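Local coordinates for serine acetyltransferase (Neisseria gonorrhoeae, PDB 6WYE), which probably catalyses acetyl transfer from acetyl-CoA to L-serine, giving O-acetyl-L-serine in the first step of cysteine biosynthesis, at residues 181-186 with 200-205; 229-234 with 243-248. One frame throughout, in Å; residues are numbered along the deposited sequence.

Interaction 1: residues 181-186 with 200-205; sequences LDHATG and SILHGV. With LMR ((2S)-2-hydroxybutanedioic acid), chain H.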
# COMPACT_ATOMS: atom_id res chain seq x y z
N LEU A 181 21.06 -22.43 -5.13
CA LEU A 181 20.89 -21.56 -6.30
C LEU A 181 21.44 -20.21 -5.87
O LEU A 181 20.74 -19.41 -5.25
CB LEU A 181 19.43 -21.48 -6.73
CG LEU A 181 19.11 -20.44 -7.83
CD1 LEU A 181 19.94 -20.69 -9.09
CD2 LEU A 181 17.62 -20.45 -8.18
N ASP A 182 22.71 -19.96 -6.18
CA ASP A 182 23.40 -18.76 -5.72
C ASP A 182 23.08 -17.57 -6.63
O ASP A 182 23.21 -17.68 -7.86
CB ASP A 182 24.90 -19.03 -5.69
CG ASP A 182 25.67 -18.00 -4.90
OD1 ASP A 182 25.04 -17.19 -4.19
OD2 ASP A 182 26.91 -18.01 -4.99
N HIS A 183 22.70 -16.42 -6.05
CA HIS A 183 22.35 -15.15 -6.77
C HIS A 183 20.99 -15.29 -7.45
O HIS A 183 20.24 -14.33 -7.38
CB HIS A 183 23.47 -14.59 -7.65
CG HIS A 183 24.86 -14.75 -7.14
ND1 HIS A 183 25.33 -14.03 -6.07
CD2 HIS A 183 25.88 -15.50 -7.58
CE1 HIS A 183 26.58 -14.36 -5.86
NE2 HIS A 183 26.94 -15.25 -6.77
N ALA A 184 20.78 -16.36 -8.22
CA ALA A 184 19.49 -16.80 -8.75
C ALA A 184 19.02 -16.13 -10.04
O ALA A 184 18.41 -16.79 -10.88
CB ALA A 184 18.36 -16.62 -7.71
N THR A 185 19.28 -14.83 -10.20
CA THR A 185 18.69 -14.06 -11.30
C THR A 185 18.83 -14.78 -12.63
O THR A 185 19.93 -15.15 -13.04
CB THR A 185 19.34 -12.69 -11.40
OG1 THR A 185 19.45 -12.12 -10.09
CG2 THR A 185 18.48 -11.78 -12.28
N GLY A 186 17.71 -14.97 -13.32
CA GLY A 186 17.74 -15.56 -14.64
C GLY A 186 17.63 -17.07 -14.69
O GLY A 186 17.67 -17.64 -15.78
N SER A 200 24.55 -27.78 -7.11
CA SER A 200 24.88 -26.37 -6.95
C SER A 200 24.70 -25.67 -8.28
O SER A 200 25.27 -26.11 -9.30
CB SER A 200 26.31 -26.19 -6.45
OG SER A 200 26.46 -26.55 -5.08
N ILE A 201 23.95 -24.58 -8.29
CA ILE A 201 23.57 -23.90 -9.52
C ILE A 201 23.82 -22.41 -9.35
O ILE A 201 23.44 -21.82 -8.33
CB ILE A 201 22.09 -24.15 -9.88
CG1 ILE A 201 21.76 -25.64 -9.87
CG2 ILE A 201 21.75 -23.54 -11.22
CD1 ILE A 201 20.41 -25.96 -10.47
N LEU A 202 24.41 -21.79 -10.36
CA LEU A 202 24.63 -20.35 -10.34
C LEU A 202 23.51 -19.62 -11.08
O LEU A 202 22.66 -20.22 -11.74
CB LEU A 202 26.00 -20.01 -10.94
CG LEU A 202 27.22 -20.05 -9.99
CD1 LEU A 202 27.16 -18.87 -9.01
CD2 LEU A 202 27.34 -21.37 -9.23
N HIS A 203 23.48 -18.30 -10.91
CA HIS A 203 22.49 -17.47 -11.58
C HIS A 203 22.59 -17.63 -13.10
O HIS A 203 23.63 -18.00 -13.65
CB HIS A 203 22.73 -16.01 -11.20
CG HIS A 203 24.12 -15.55 -11.51
ND1 HIS A 203 25.19 -15.84 -10.68
CD2 HIS A 203 24.63 -14.86 -12.55
CE1 HIS A 203 26.30 -15.34 -11.21
NE2 HIS A 203 25.98 -14.73 -12.34
N GLY A 204 21.48 -17.34 -13.78
CA GLY A 204 21.45 -17.36 -15.24
C GLY A 204 21.42 -18.73 -15.90
O GLY A 204 21.44 -18.81 -17.14
N VAL A 205 21.35 -19.81 -15.12
CA VAL A 205 21.37 -21.15 -15.68
C VAL A 205 20.00 -21.51 -16.23
O VAL A 205 18.96 -21.18 -15.65
CB VAL A 205 21.85 -22.16 -14.62
CG1 VAL A 205 21.50 -23.60 -15.03
CG2 VAL A 205 23.33 -22.03 -14.42
C1 LMR H . 31.23 -16.58 -3.30
O1A LMR H . 32.28 -16.95 -3.76
O1B LMR H . 31.11 -15.77 -2.42
C2 LMR H . 29.97 -17.20 -3.91
O2 LMR H . 28.81 -16.61 -3.41
C3 LMR H . 29.95 -17.09 -5.44
C4 LMR H . 30.01 -15.66 -5.91
O4A LMR H . 29.87 -14.78 -5.11
O4B LMR H . 30.19 -15.45 -7.08
O HOH W 1 19.14 -16.80 -17.93
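Leu-181 pairs with Ile-201 on neighbouring parallel strands, joined where Asp-182 N donates to Ile-201 O over 2.9 Å, before both chains turn a corner. These are successive coils of the left-handed beta-helix of the hexapeptide-repeat transferases, stacked strand on strand and turn on turn. At the corner Gly-204 N makes a weak, bent hydrogen bond to Thr-185 O, 2.8 Å long with 124° at the hydrogen. Gly-204 sits inside a type II turn from Leu-202 to Val-205. A water donates to both Gly-186 O and Gly-204 O, bridging the two turns. Inside the coil, the CD1 branch of Leu-181 lies 4.0 Å from CG2 of Ile-201. Asp-182 and Leu-202 share the other face. Asp-182, its CG swung anti to the backbone N (chi1 -165°), brings OD2 to 2.8 Å from the hydroxyl O2 of the bound 2-hydroxybutanedioic acid, while its OD1 lies over one face of the His-183 ring. That ring and His-203 meet obliquely, planes 74° apart, and each is tied to a second subunit: His-183 ND1 to Asp-168 and His-203 NE2 to Thr-206 of that subunit. CD1 of Leu-202 and C4 of the ligand lie at the edge of the His-183 ring. The closest side-chain approach between the two segments is His-183 CD2 to His-203 ND1, 3.2 Å.

Interaction 2: residues 229-234 with 243-248; sequences ANASIL and AKIGAG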
# COMPACT_ATOMS: atom_id res chain seq x y z
N ALA A 229 27.72 -20.20 -13.92
CA ALA A 229 26.85 -19.08 -14.30
C ALA A 229 26.55 -19.05 -15.80
O ALA A 229 27.42 -19.26 -16.65
CB ALA A 229 27.50 -17.76 -13.88
N ASN A 230 25.27 -18.80 -16.12
CA ASN A 230 24.76 -18.59 -17.47
C ASN A 230 24.98 -19.79 -18.39
O ASN A 230 24.99 -19.63 -19.61
CB ASN A 230 25.34 -17.32 -18.09
CG ASN A 230 24.43 -16.12 -17.88
OD1 ASN A 230 23.21 -16.26 -17.81
ND2 ASN A 230 25.02 -14.94 -17.74
N ALA A 231 25.17 -20.98 -17.84
CA ALA A 231 25.16 -22.19 -18.65
C ALA A 231 23.74 -22.51 -19.08
O ALA A 231 22.77 -22.19 -18.38
CB ALA A 231 25.75 -23.37 -17.88
N SER A 232 23.61 -23.15 -20.25
CA SER A 232 22.32 -23.62 -20.76
C SER A 232 22.38 -25.11 -21.02
O SER A 232 23.30 -25.61 -21.68
CB SER A 232 21.95 -22.90 -22.05
OG SER A 232 21.70 -21.53 -21.81
N ILE A 233 21.37 -25.83 -20.54
CA ILE A 233 21.25 -27.27 -20.72
C ILE A 233 19.89 -27.49 -21.35
O ILE A 233 18.86 -27.19 -20.72
CB ILE A 233 21.42 -28.03 -19.40
CG1 ILE A 233 22.67 -27.54 -18.68
CG2 ILE A 233 21.51 -29.53 -19.64
CD1 ILE A 233 22.95 -28.22 -17.35
N LEU A 234 19.87 -27.96 -22.60
CA LEU A 234 18.68 -27.93 -23.44
C LEU A 234 18.29 -29.32 -23.92
O LEU A 234 19.14 -30.09 -24.39
CB LEU A 234 18.90 -27.01 -24.66
CG LEU A 234 19.37 -25.59 -24.31
CD1 LEU A 234 19.57 -24.77 -25.57
CD2 LEU A 234 18.35 -24.94 -23.38
N ALA A 243 28.93 -34.71 -12.41
CA ALA A 243 29.43 -33.94 -13.53
C ALA A 243 29.57 -32.47 -13.15
O ALA A 243 29.08 -32.01 -12.11
CB ALA A 243 28.51 -34.10 -14.74
N LYS A 244 30.29 -31.72 -14.00
CA LYS A 244 30.49 -30.29 -13.82
C LYS A 244 30.26 -29.59 -15.15
O LYS A 244 30.88 -29.95 -16.16
CB LYS A 244 31.89 -30.01 -13.29
CG LYS A 244 32.26 -28.54 -13.26
CD LYS A 244 33.65 -28.38 -12.68
CE LYS A 244 34.38 -27.23 -13.35
NZ LYS A 244 35.54 -26.78 -12.55
N ILE A 245 29.36 -28.62 -15.16
CA ILE A 245 29.06 -27.81 -16.34
C ILE A 245 29.70 -26.45 -16.12
O ILE A 245 29.27 -25.69 -15.24
CB ILE A 245 27.56 -27.69 -16.58
CG1 ILE A 245 26.86 -29.04 -16.38
CG2 ILE A 245 27.26 -27.04 -17.94
CD1 ILE A 245 27.23 -30.11 -17.42
N GLY A 246 30.72 -26.13 -16.90
CA GLY A 246 31.42 -24.87 -16.72
C GLY A 246 30.52 -23.70 -17.06
O GLY A 246 29.57 -23.82 -17.82
N ALA A 247 30.82 -22.54 -16.45
CA ALA A 247 30.05 -21.34 -16.73
C ALA A 247 30.00 -21.07 -18.23
O ALA A 247 30.98 -21.26 -18.96
CB ALA A 247 30.67 -20.14 -15.99
N GLY A 248 28.82 -20.64 -18.70
CA GLY A 248 28.66 -20.29 -20.10
C GLY A 248 28.56 -21.45 -21.08
O GLY A 248 28.47 -21.19 -22.29
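Ala-229 and Gly-248 supply the polar part of this contact, a backbone bond in which Gly-248 N donates to Ala-229 O over 2.8 Å. The bond is moderately bent, 136° at the hydrogen. Its donor stands tilted 21° from the carbonyl plane. It joins the corners of two successive coils of the left-handed beta-helix, within the hexapeptide-repeat region. Gly-248 has a positive phi, a backbone shape that favours glycine. The same carbonyl is touched by a methyl group, as Ala-247 CB comes to 3.4 Å from Ala-229 O.

The larger apolar contacts lie farther along, beyond the alanine pair Ala-229 and Ala-247. Ile-245 points its side chain toward the 229-234 segment and divides it between two partners: CG2 rests 4.0 Å from Ala-231 CB, whereas CG1 meets the CD1 tip of Ile-233 at 4.1 Å. With CG1 anti to the carbonyl carbon and chi2 near 180°, Ile-233 is extended far enough to bring that tip across to Ile-245. Ile-227 and Val-251, from adjoining strands, pack against both isoleucines. Ala-247 also packs on Leu-234 of a second subunit.

The corner is thus held through main-chain atoms, while branched aliphatic side chains fill the interior. Just beyond, Ser-232 pairs with Ser-249 and Val-251; between residues 229-234 and 243-248 one backbone bond is joined by apolar contact, with no charged group taking part.

How the interactions relate
Interactions 1 and 2 follow one another along the same left-handed beta-helix, centres 11 Å apart, and meet at a corner. His-203 O lies 3.1 Å from Asn-230 N, a probable hydrogen bond, and Ala-229 CB packs 3.7 Å from His-203 NE2, so the turn of 200-205 is stacked between those of 181-186 and 229-234. Interaction 1 gives Asp-182 and His-183 to the ligand pocket; Asp-117 joins them, and Gly-209, Arg-217 and His-218 of the second subunit bind from across the interface. Interaction 2 stands one layer back, the side chain of Ala-229 about 8 Å, at its nearest atoms, from the same ligand. Thr-206 of the second subunit meets His-203 and Ala-229 alike.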